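Local structure of acetyltransferase, GNAT family (Colwellia psychrerythraea, 3IWG) at residues K6-E11 with V50-V55; G174-R179 with A194-L199; E181-W186 with T229-H234. The protein probably transfers an acyl group, other than an aminoacyl group, to an acceptor substrate, as acyltransferases of the GNAT family generally do. One frame throughout, in Å; residues are numbered along the deposited sequence.

In the fold
Interaction 1 is a surface contact at one end of the molecule, with its centre about 37 Å from that of interaction 2 and about 44 Å from that of interaction 3. It rests on one methyl pair and two neighbouring lysines. Interactions 2 and 3, with centres about 10 Å apart, are partly buried and use neighbouring strands, joined where G195 O and F183 N are 2.7 Å apart. Interaction 2 sets helix 166-178 on strand 190-199, and interaction 3 sets helix 223-237 on strand 182-187. Their chemistry differs: methyl-on-carboxylate packing and arginine bonds in interaction 2, an aromatic cluster without hydrogen bonds across it in interaction 3.

Interaction 1 of 3, residues K6-E11 with V50-V55; sequences KIKTIE and VNKNLV
I10 and L54 make the one apolar contact between the two segments: their side chains reach toward each other tip to tip, with I10 CD1 4.2 Å from L54 CD2. The L54 branch is carried there by its first torsion, which sets CG trans to the backbone N (chi1 -176°) and brings CD2 toward I10 although the CB itself leaves the backbone at a tangent. Both residues also rest on Y49.

No hydrogen bond joins 6-11 to 50-55, because strand 44-50 runs between strands 6-9 and 53-60 and pairs antiparallel with each. The backbone bonds of K6, K8 and I10 therefore go to Y49, G47 and H45 of that middle strand. Strands 44-50 and 53-60 form a beta hairpin closed by a type I' turn from V50 to N53, in which N53 N donates to V50 O at 2.7 Å and V50 N to N53 O at 3.1 Å.

K52, within the turn, meets K8. The two side chains pass at a slant, K8 NZ 3.8 Å from K52 CE. K8 NZ is 4.6 Å from K52 NZ. Like charges so close probably repel, while the K8 ammonium has a cation-pi partner in Y49.

Interaction 2 of 3, residues G174-R179 with A194-L199; sequences GNLIER and AGECRL
L176 and E196 meet at about a right angle, a methyl group set on a carboxylate. L176 CD2 is 3.7 Å from E196 CD, 3.8 Å from E196 OE1 and 3.9 Å from E196 OE2; such even distances place the methyl over the flat of the carboxylate and not at its rim. E196 reaches this position with its CG on the backbone N side (chi1 -52°) and an extended chain beyond.

R198 of its own strand grips one oxygen of the same carboxylate side-on, with NE and NH1 both directed at OE1 in a salt bridge. R198 NE donates to E196 OE1 at 2.8 Å, nearly in line with the C-O bond, whereas NH1 comes in from 49° above the carboxylate plane. OE1 itself lies in the guanidinium plane. Y172 adds a further hydrogen bond to OE1.

R179 lies farther along the strand. A bend at its third torsion brings the guanidinium to L199, whose carbonyl oxygen lies at the edge of the group, near its plane. The bond from R179 NH2 to L199 O is weak, 3.2 Å long and with an N-H...O angle of 130°. Stronger partners hold the arginine: D201 and E181 in its own chain, and E178 of the second subunit through NH1. E181 OE2 accepts from both R179 NE and L199 N, which ties R179 to the strand.

The contact thus seats helix 166-178 on strand 190-199 of the GNAT-type fold. Its chemistry implies that L176 probably shields one face of the carboxylate while R198 probably balances its charge, and that R179 links L199 to the subunit interface, held mainly by salt bridges and only weakly by L199 O.

Interaction 3 of 3, residues E181-W186 with T229-H234; sequences ELFGYW and TFLTKH
F230 is the first residue of helix segment 229-234 to meet F183, and it comes over one face of that ring. F230 CE1 lies 3.8 Å from F183 CD2, with ring centroids 5.5 Å apart and planes at 63°, an offset edge-to-face pair in which F230 supplies the edge. F230 also touches M140 and M143.

L231 follows. Its CB does not point at the strand, but CD2 comes to 4.1 Å from F183 CD1, and the two side chains lie alongside, running opposite ways.

One turn after F230, H234 closes the arrangement. Its CG stands trans to the backbone N (chi1 -176°), which carries the imidazole toward F183, and chi2 near 84° sets its face to CZ. F183 CZ sits 3.4 Å above the imidazole plane, over its centre, and the ring centroids are 4.7 Å apart. Here the roles are reversed: F183 offers its edge, H234 its face. H234 also touches C197 on the neighbouring strand 190-199.

F183 thus has F230 over one face, H234 beyond its CZ edge and L231 beside it, with I145 touching it from the adjoining strand. The axes of strand segment 182-186 and helix segment 229-234 run 10.8 Å apart at closest, and side chains from both sides meet across that distance. This aromatic cluster joins helix 223-237 to a sheet face in the manner of the helix-on-sheet layering of the GNAT fold.

Interaction 1 of 3, residues K6-E11 with V50-V55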
loop_
_atom_site.group_PDB
_atom_site.type_symbol
_atom_site.label_atom_id
_atom_site.label_comp_id
_atom_site.label_asym_id
_atom_site.label_seq_id
_atom_site.Cartn_x
_atom_site.Cartn_y
_atom_site.Cartn_z
ATOM N N LYS A 6 -20.566 21.802 21.604
ATOM C CA LYS A 6 -20.206 22.301 20.283
ATOM C C LYS A 6 -19.614 21.104 19.482
ATOM O O LYS A 6 -18.741 20.387 19.987
ATOM C CB LYS A 6 -19.178 23.457 20.384
ATOM C CG LYS A 6 -19.743 24.905 20.246
ATOM C CD LYS A 6 -20.244 25.547 21.567
ATOM C CE LYS A 6 -20.889 26.966 21.361
ATOM N NZ LYS A 6 -19.918 28.108 21.074
ATOM N N ILE A 7 -20.099 20.873 18.261
ATOM C CA ILE A 7 -19.435 19.934 17.361
ATOM C C ILE A 7 -18.488 20.731 16.465
ATOM O O ILE A 7 -18.862 21.787 15.940
ATOM C CB ILE A 7 -20.441 19.129 16.517
ATOM C CG1 ILE A 7 -21.409 18.377 17.444
ATOM C CG2 ILE A 7 -19.701 18.180 15.562
ATOM C CD1 ILE A 7 -22.867 18.345 16.963
ATOM N N LYS A 8 -17.260 20.227 16.320
ATOM C CA LYS A 8 -16.235 20.858 15.480
ATOM C C LYS A 8 -15.593 19.770 14.646
ATOM O O LYS A 8 -15.439 18.643 15.078
ATOM C CB LYS A 8 -15.127 21.551 16.307
ATOM C CG LYS A 8 -15.424 22.937 16.870
ATOM C CD LYS A 8 -14.122 23.620 17.478
ATOM C CE LYS A 8 -14.453 24.529 18.730
ATOM N NZ LYS A 8 -13.470 25.642 19.085
ATOM N N THR A 9 -15.206 20.130 13.442
ATOM C CA THR A 9 -14.532 19.227 12.545
ATOM C C THR A 9 -13.116 19.041 13.163
ATOM O O THR A 9 -12.624 19.921 13.867
ATOM C CB THR A 9 -14.550 19.849 11.114
ATOM O OG1 THR A 9 -14.895 18.858 10.144
ATOM C CG2 THR A 9 -13.231 20.505 10.785
ATOM N N ILE A 10 -12.494 17.885 12.966
ATOM C CA ILE A 10 -11.154 17.647 13.518
ATOM C C ILE A 10 -10.166 17.286 12.396
ATOM O O ILE A 10 -10.383 16.303 11.694
ATOM C CB ILE A 10 -11.207 16.515 14.534
ATOM C CG1 ILE A 10 -11.975 16.997 15.772
ATOM C CG2 ILE A 10 -9.807 15.969 14.853
ATOM C CD1 ILE A 10 -11.263 16.785 17.087
ATOM N N GLU A 11 -9.085 18.044 12.221
ATOM C CA GLU A 11 -8.137 17.702 11.127
ATOM C C GLU A 11 -7.034 16.722 11.560
ATOM O O GLU A 11 -6.713 15.754 10.813
ATOM C CB GLU A 11 -7.526 18.947 10.486
ATOM C CG GLU A 11 -8.381 19.526 9.338
ATOM C CD GLU A 11 -9.600 20.308 9.845
ATOM O OE1 GLU A 11 -10.744 19.966 9.454
ATOM O OE2 GLU A 11 -9.413 21.251 10.629
ATOM N N VAL A 50 -17.249 20.424 25.257
ATOM C CA VAL A 50 -17.857 21.072 26.386
ATOM C C VAL A 50 -16.856 22.167 26.797
ATOM O O VAL A 50 -15.676 21.909 27.169
ATOM C CB VAL A 50 -18.177 20.070 27.521
ATOM C CG1 VAL A 50 -17.777 20.630 28.881
ATOM C CG2 VAL A 50 -19.670 19.683 27.479
ATOM N N ASN A 51 -17.329 23.400 26.620
ATOM C CA ASN A 51 -16.677 24.575 27.158
ATOM C C ASN A 51 -15.249 24.701 26.666
ATOM O O ASN A 51 -14.394 25.225 27.361
ATOM C CB ASN A 51 -16.744 24.515 28.690
ATOM C CG ASN A 51 -16.736 25.895 29.328
ATOM O OD1 ASN A 51 -17.555 26.194 30.205
ATOM N ND2 ASN A 51 -15.815 26.751 28.882
ATOM N N LYS A 52 -15.012 24.215 25.452
ATOM C CA LYS A 52 -13.699 24.249 24.800
ATOM C C LYS A 52 -12.706 23.206 25.341
ATOM O O LYS A 52 -11.489 23.292 25.078
ATOM C CB LYS A 52 -13.105 25.670 24.814
ATOM C CG LYS A 52 -12.539 26.114 23.446
ATOM C CD LYS A 52 -12.447 27.657 23.318
ATOM C CE LYS A 52 -12.620 28.111 21.860
ATOM N NZ LYS A 52 -11.674 29.201 21.468
ATOM N N ASN A 53 -13.226 22.208 26.063
ATOM C CA ASN A 53 -12.482 20.954 26.248
ATOM C C ASN A 53 -13.061 19.797 25.409
ATOM O O ASN A 53 -14.266 19.515 25.436
ATOM C CB ASN A 53 -12.375 20.542 27.737
ATOM C CG ASN A 53 -11.417 19.334 27.948
ATOM O OD1 ASN A 53 -11.656 18.482 28.810
ATOM N ND2 ASN A 53 -10.351 19.249 27.119
ATOM N N LEU A 54 -12.177 19.125 24.691
ATOM C CA LEU A 54 -12.536 17.986 23.857
ATOM C C LEU A 54 -12.886 16.727 24.673
ATOM O O LEU A 54 -11.994 16.009 25.101
ATOM C CB LEU A 54 -11.355 17.683 22.948
ATOM C CG LEU A 54 -11.499 16.581 21.908
ATOM C CD1 LEU A 54 -12.726 16.867 21.039
ATOM C CD2 LEU A 54 -10.171 16.526 21.101
ATOM N N VAL A 55 -14.175 16.443 24.849
ATOM C CA VAL A 55 -14.632 15.335 25.723
ATOM C C VAL A 55 -15.277 14.128 25.003
ATOM O O VAL A 55 -15.765 13.173 25.653
ATOM C CB VAL A 55 -15.607 15.883 26.767
ATOM C CG1 VAL A 55 -14.953 17.071 27.492
ATOM C CG2 VAL A 55 -16.924 16.296 26.119
#

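Interaction 2 of 3, residues G174-R179 with A194-L199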
loop_
_atom_site.group_PDB
_atom_site.type_symbol
_atom_site.label_atom_id
_atom_site.label_comp_id
_atom_site.label_asym_id
_atom_site.label_seq_id
_atom_site.Cartn_x
_atom_site.Cartn_y
_atom_site.Cartn_z
ATOM N N GLY A 174 2.394 -5.468 -0.628
ATOM C CA GLY A 174 3.805 -5.072 -0.435
ATOM C C GLY A 174 4.093 -4.779 1.024
ATOM O O GLY A 174 5.091 -5.194 1.624
ATOM N N ASN A 175 3.180 -4.051 1.615
ATOM C CA ASN A 175 3.274 -3.750 3.002
ATOM C C ASN A 175 3.146 -5.004 3.872
ATOM O O ASN A 175 3.891 -5.158 4.828
ATOM C CB ASN A 175 2.209 -2.737 3.335
ATOM C CG ASN A 175 2.327 -2.226 4.747
ATOM O OD1 ASN A 175 1.431 -2.420 5.520
ATOM N ND2 ASN A 175 3.435 -1.547 5.064
ATOM N N LEU A 176 2.242 -5.934 3.561
ATOM C CA LEU A 176 2.160 -7.143 4.403
ATOM C C LEU A 176 3.456 -7.971 4.334
ATOM O O LEU A 176 3.913 -8.524 5.331
ATOM C CB LEU A 176 0.969 -7.982 4.021
ATOM C CG LEU A 176 -0.393 -7.920 4.749
ATOM C CD1 LEU A 176 -0.777 -6.621 5.433
ATOM C CD2 LEU A 176 -1.478 -8.374 3.801
ATOM N N ILE A 177 4.060 -8.027 3.154
ATOM C CA ILE A 177 5.272 -8.776 2.938
ATOM C C ILE A 177 6.367 -8.223 3.851
ATOM O O ILE A 177 7.051 -8.998 4.541
ATOM C CB ILE A 177 5.684 -8.685 1.478
ATOM C CG1 ILE A 177 4.829 -9.633 0.623
ATOM C CG2 ILE A 177 7.201 -8.967 1.330
ATOM C CD1 ILE A 177 5.180 -9.650 -0.795
ATOM N N GLU A 178 6.490 -6.891 3.907
ATOM C CA GLU A 178 7.485 -6.238 4.764
ATOM C C GLU A 178 7.211 -6.488 6.208
ATOM O O GLU A 178 8.154 -6.612 7.011
ATOM C CB GLU A 178 7.489 -4.725 4.562
ATOM C CG GLU A 178 7.953 -4.323 3.128
ATOM C CD GLU A 178 8.181 -2.811 3.009
ATOM O OE1 GLU A 178 8.847 -2.252 3.912
ATOM O OE2 GLU A 178 7.713 -2.214 2.013
ATOM N N ARG A 179 5.931 -6.597 6.554
ATOM C CA ARG A 179 5.573 -6.878 7.948
ATOM C C ARG A 179 5.662 -8.391 8.240
ATOM O O ARG A 179 5.448 -8.784 9.355
ATOM C CB ARG A 179 4.156 -6.383 8.273
ATOM C CG ARG A 179 3.944 -4.875 8.216
ATOM C CD ARG A 179 2.423 -4.465 8.343
ATOM N NE ARG A 179 1.814 -4.844 9.636
ATOM C CZ ARG A 179 2.006 -4.185 10.789
ATOM N NH1 ARG A 179 2.761 -3.090 10.843
ATOM N NH2 ARG A 179 1.442 -4.611 11.911
ATOM N N ALA A 194 -3.970 -17.942 -0.112
ATOM C CA ALA A 194 -3.140 -16.896 0.502
ATOM C C ALA A 194 -3.655 -16.677 1.900
ATOM O O ALA A 194 -4.857 -16.554 2.068
ATOM C CB ALA A 194 -3.288 -15.579 -0.277
ATOM N N GLY A 195 -2.774 -16.551 2.882
ATOM C CA GLY A 195 -3.197 -16.321 4.248
ATOM C C GLY A 195 -2.510 -15.106 4.815
ATOM O O GLY A 195 -1.339 -14.843 4.498
ATOM N N GLU A 196 -3.232 -14.397 5.681
ATOM C CA GLU A 196 -2.754 -13.211 6.391
ATOM C C GLU A 196 -2.855 -13.406 7.912
ATOM O O GLU A 196 -3.885 -13.840 8.412
ATOM C CB GLU A 196 -3.587 -11.994 6.002
ATOM C CG GLU A 196 -3.680 -11.806 4.506
ATOM C CD GLU A 196 -4.432 -10.532 4.051
ATOM O OE1 GLU A 196 -4.825 -9.681 4.888
ATOM O OE2 GLU A 196 -4.622 -10.381 2.825
ATOM N N CYS A 197 -1.774 -13.114 8.623
ATOM C CA CYS A 197 -1.733 -13.144 10.052
ATOM C C CYS A 197 -1.230 -11.770 10.516
ATOM O O CYS A 197 -0.020 -11.569 10.663
ATOM C CB CYS A 197 -0.776 -14.237 10.494
ATOM S SG CYS A 197 -0.637 -14.469 12.285
ATOM N N ARG A 198 -2.158 -10.839 10.734
ATOM C CA ARG A 198 -1.776 -9.448 10.889
ATOM C C ARG A 198 -1.701 -9.032 12.313
ATOM O O ARG A 198 -2.611 -9.291 13.081
ATOM C CB ARG A 198 -2.819 -8.553 10.292
ATOM C CG ARG A 198 -3.151 -8.774 8.798
ATOM C CD ARG A 198 -4.449 -7.960 8.526
ATOM N NE ARG A 198 -5.168 -8.634 7.501
ATOM C CZ ARG A 198 -6.374 -9.171 7.571
ATOM N NH1 ARG A 198 -6.815 -9.789 6.476
ATOM N NH2 ARG A 198 -7.155 -9.026 8.622
ATOM N N LEU A 199 -0.647 -8.331 12.660
ATOM C CA LEU A 199 -0.519 -7.812 13.999
ATOM C C LEU A 199 -1.142 -6.466 14.015
ATOM O O LEU A 199 -1.252 -5.841 12.990
ATOM C CB LEU A 199 0.947 -7.670 14.394
ATOM C CG LEU A 199 1.527 -8.962 14.929
ATOM C CD1 LEU A 199 1.272 -10.122 13.992
ATOM C CD2 LEU A 199 3.066 -8.778 15.245
#

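Interaction 3 of 3, residues E181-W186 with T229-H234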
loop_
_atom_site.group_PDB
_atom_site.type_symbol
_atom_site.label_atom_id
_atom_site.label_comp_id
_atom_site.label_asym_id
_atom_site.label_seq_id
_atom_site.Cartn_x
_atom_site.Cartn_y
_atom_site.Cartn_z
ATOM N N GLU A 181 3.520 -10.726 7.248
ATOM C CA GLU A 181 2.180 -11.165 7.617
ATOM C C GLU A 181 1.498 -12.002 6.564
ATOM O O GLU A 181 0.361 -12.466 6.764
ATOM C CB GLU A 181 1.321 -9.964 8.008
ATOM C CG GLU A 181 1.800 -9.303 9.279
ATOM C CD GLU A 181 1.079 -8.003 9.594
ATOM O OE1 GLU A 181 0.415 -7.458 8.697
ATOM O OE2 GLU A 181 1.194 -7.510 10.739
ATOM N N LEU A 182 2.139 -12.177 5.412
ATOM C CA LEU A 182 1.465 -12.846 4.299
ATOM C C LEU A 182 2.060 -14.220 4.067
ATOM O O LEU A 182 3.272 -14.367 4.097
ATOM C CB LEU A 182 1.551 -11.992 3.033
ATOM C CG LEU A 182 0.900 -12.480 1.705
ATOM C CD1 LEU A 182 -0.602 -12.615 1.784
ATOM C CD2 LEU A 182 1.299 -11.513 0.562
ATOM N N PHE A 183 1.202 -15.218 3.816
ATOM C CA PHE A 183 1.678 -16.551 3.514
ATOM C C PHE A 183 0.950 -17.152 2.305
ATOM O O PHE A 183 -0.183 -16.796 1.993
ATOM C CB PHE A 183 1.487 -17.476 4.718
ATOM C CG PHE A 183 2.256 -17.058 5.938
ATOM C CD1 PHE A 183 1.821 -16.017 6.721
ATOM C CD2 PHE A 183 3.408 -17.726 6.325
ATOM C CE1 PHE A 183 2.534 -15.619 7.841
ATOM C CE2 PHE A 183 4.121 -17.314 7.458
ATOM C CZ PHE A 183 3.657 -16.265 8.216
ATOM N N GLY A 184 1.609 -18.100 1.660
ATOM C CA GLY A 184 1.068 -18.762 0.488
ATOM C C GLY A 184 1.099 -20.258 0.655
ATOM O O GLY A 184 2.013 -20.799 1.283
ATOM N N TYR A 185 0.083 -20.912 0.116
ATOM C CA TYR A 185 0.027 -22.357 0.084
ATOM C C TYR A 185 0.089 -22.735 -1.378
ATOM O O TYR A 185 -0.800 -22.403 -2.152
ATOM C CB TYR A 185 -1.254 -22.849 0.759
ATOM C CG TYR A 185 -1.484 -24.342 0.797
ATOM C CD1 TYR A 185 -0.482 -25.221 1.199
ATOM C CD2 TYR A 185 -2.735 -24.871 0.492
ATOM C CE1 TYR A 185 -0.712 -26.590 1.268
ATOM C CE2 TYR A 185 -2.978 -26.245 0.526
ATOM C CZ TYR A 185 -1.972 -27.095 0.915
ATOM O OH TYR A 185 -2.223 -28.435 0.990
ATOM N N TRP A 186 1.177 -23.418 -1.727
ATOM C CA TRP A 186 1.630 -23.609 -3.098
ATOM C C TRP A 186 1.550 -25.051 -3.503
ATOM O O TRP A 186 1.722 -25.981 -2.695
ATOM C CB TRP A 186 3.116 -23.198 -3.239
ATOM C CG TRP A 186 3.367 -21.751 -3.033
ATOM C CD1 TRP A 186 3.619 -21.126 -1.863
ATOM C CD2 TRP A 186 3.398 -20.754 -4.034
ATOM N NE1 TRP A 186 3.819 -19.794 -2.070
ATOM C CE2 TRP A 186 3.683 -19.538 -3.405
ATOM C CE3 TRP A 186 3.239 -20.773 -5.421
ATOM C CZ2 TRP A 186 3.797 -18.337 -4.113
ATOM C CZ3 TRP A 186 3.376 -19.579 -6.128
ATOM C CH2 TRP A 186 3.642 -18.390 -5.474
ATOM N N THR A 229 -5.938 -22.880 10.361
ATOM C CA THR A 229 -5.246 -23.628 11.394
ATOM C C THR A 229 -3.766 -23.273 11.413
ATOM O O THR A 229 -3.203 -23.064 12.471
ATOM C CB THR A 229 -5.438 -25.143 11.228
ATOM O OG1 THR A 229 -6.846 -25.423 11.250
ATOM C CG2 THR A 229 -4.752 -25.907 12.361
ATOM N N PHE A 230 -3.132 -23.173 10.245
ATOM C CA PHE A 230 -1.726 -22.767 10.193
ATOM C C PHE A 230 -1.545 -21.376 10.782
ATOM O O PHE A 230 -0.656 -21.134 11.578
ATOM C CB PHE A 230 -1.251 -22.722 8.745
ATOM C CG PHE A 230 0.154 -22.253 8.575
ATOM C CD1 PHE A 230 0.428 -20.923 8.446
ATOM C CD2 PHE A 230 1.194 -23.157 8.506
ATOM C CE1 PHE A 230 1.720 -20.474 8.285
ATOM C CE2 PHE A 230 2.502 -22.715 8.338
ATOM C CZ PHE A 230 2.761 -21.379 8.216
ATOM N N LEU A 231 -2.389 -20.471 10.331
ATOM C CA LEU A 231 -2.266 -19.094 10.636
ATOM C C LEU A 231 -2.440 -18.891 12.147
ATOM O O LEU A 231 -1.736 -18.049 12.745
ATOM C CB LEU A 231 -3.311 -18.300 9.854
ATOM C CG LEU A 231 -3.084 -18.030 8.356
ATOM C CD1 LEU A 231 -4.280 -17.319 7.827
ATOM C CD2 LEU A 231 -1.814 -17.218 8.078
ATOM N N THR A 232 -3.348 -19.665 12.755
ATOM C CA THR A 232 -3.562 -19.655 14.218
ATOM C C THR A 232 -2.319 -20.130 14.956
ATOM O O THR A 232 -1.916 -19.531 15.969
ATOM C CB THR A 232 -4.776 -20.558 14.686
ATOM O OG1 THR A 232 -5.982 -20.142 14.045
ATOM C CG2 THR A 232 -4.992 -20.453 16.211
ATOM N N LYS A 233 -1.699 -21.196 14.445
ATOM C CA LYS A 233 -0.494 -21.694 15.080
ATOM C C LYS A 233 0.626 -20.633 15.009
ATOM O O LYS A 233 1.322 -20.418 15.987
ATOM C CB LYS A 233 -0.021 -23.008 14.487
ATOM C CG LYS A 233 0.942 -23.706 15.420
ATOM C CD LYS A 233 2.064 -24.521 14.716
ATOM C CE LYS A 233 1.767 -26.052 14.608
ATOM N NZ LYS A 233 2.956 -26.855 14.190
ATOM N N HIS A 234 0.765 -19.973 13.858
ATOM C CA HIS A 234 1.787 -18.961 13.667
ATOM C C HIS A 234 1.519 -17.793 14.604
ATOM O O HIS A 234 2.441 -17.204 15.107
ATOM C CB HIS A 234 1.815 -18.470 12.209
ATOM C CG HIS A 234 2.913 -17.492 11.917
ATOM N ND1 HIS A 234 4.205 -17.881 11.604
ATOM C CD2 HIS A 234 2.906 -16.136 11.872
ATOM C CE1 HIS A 234 4.948 -16.804 11.405
ATOM N NE2 HIS A 234 4.184 -15.733 11.568
#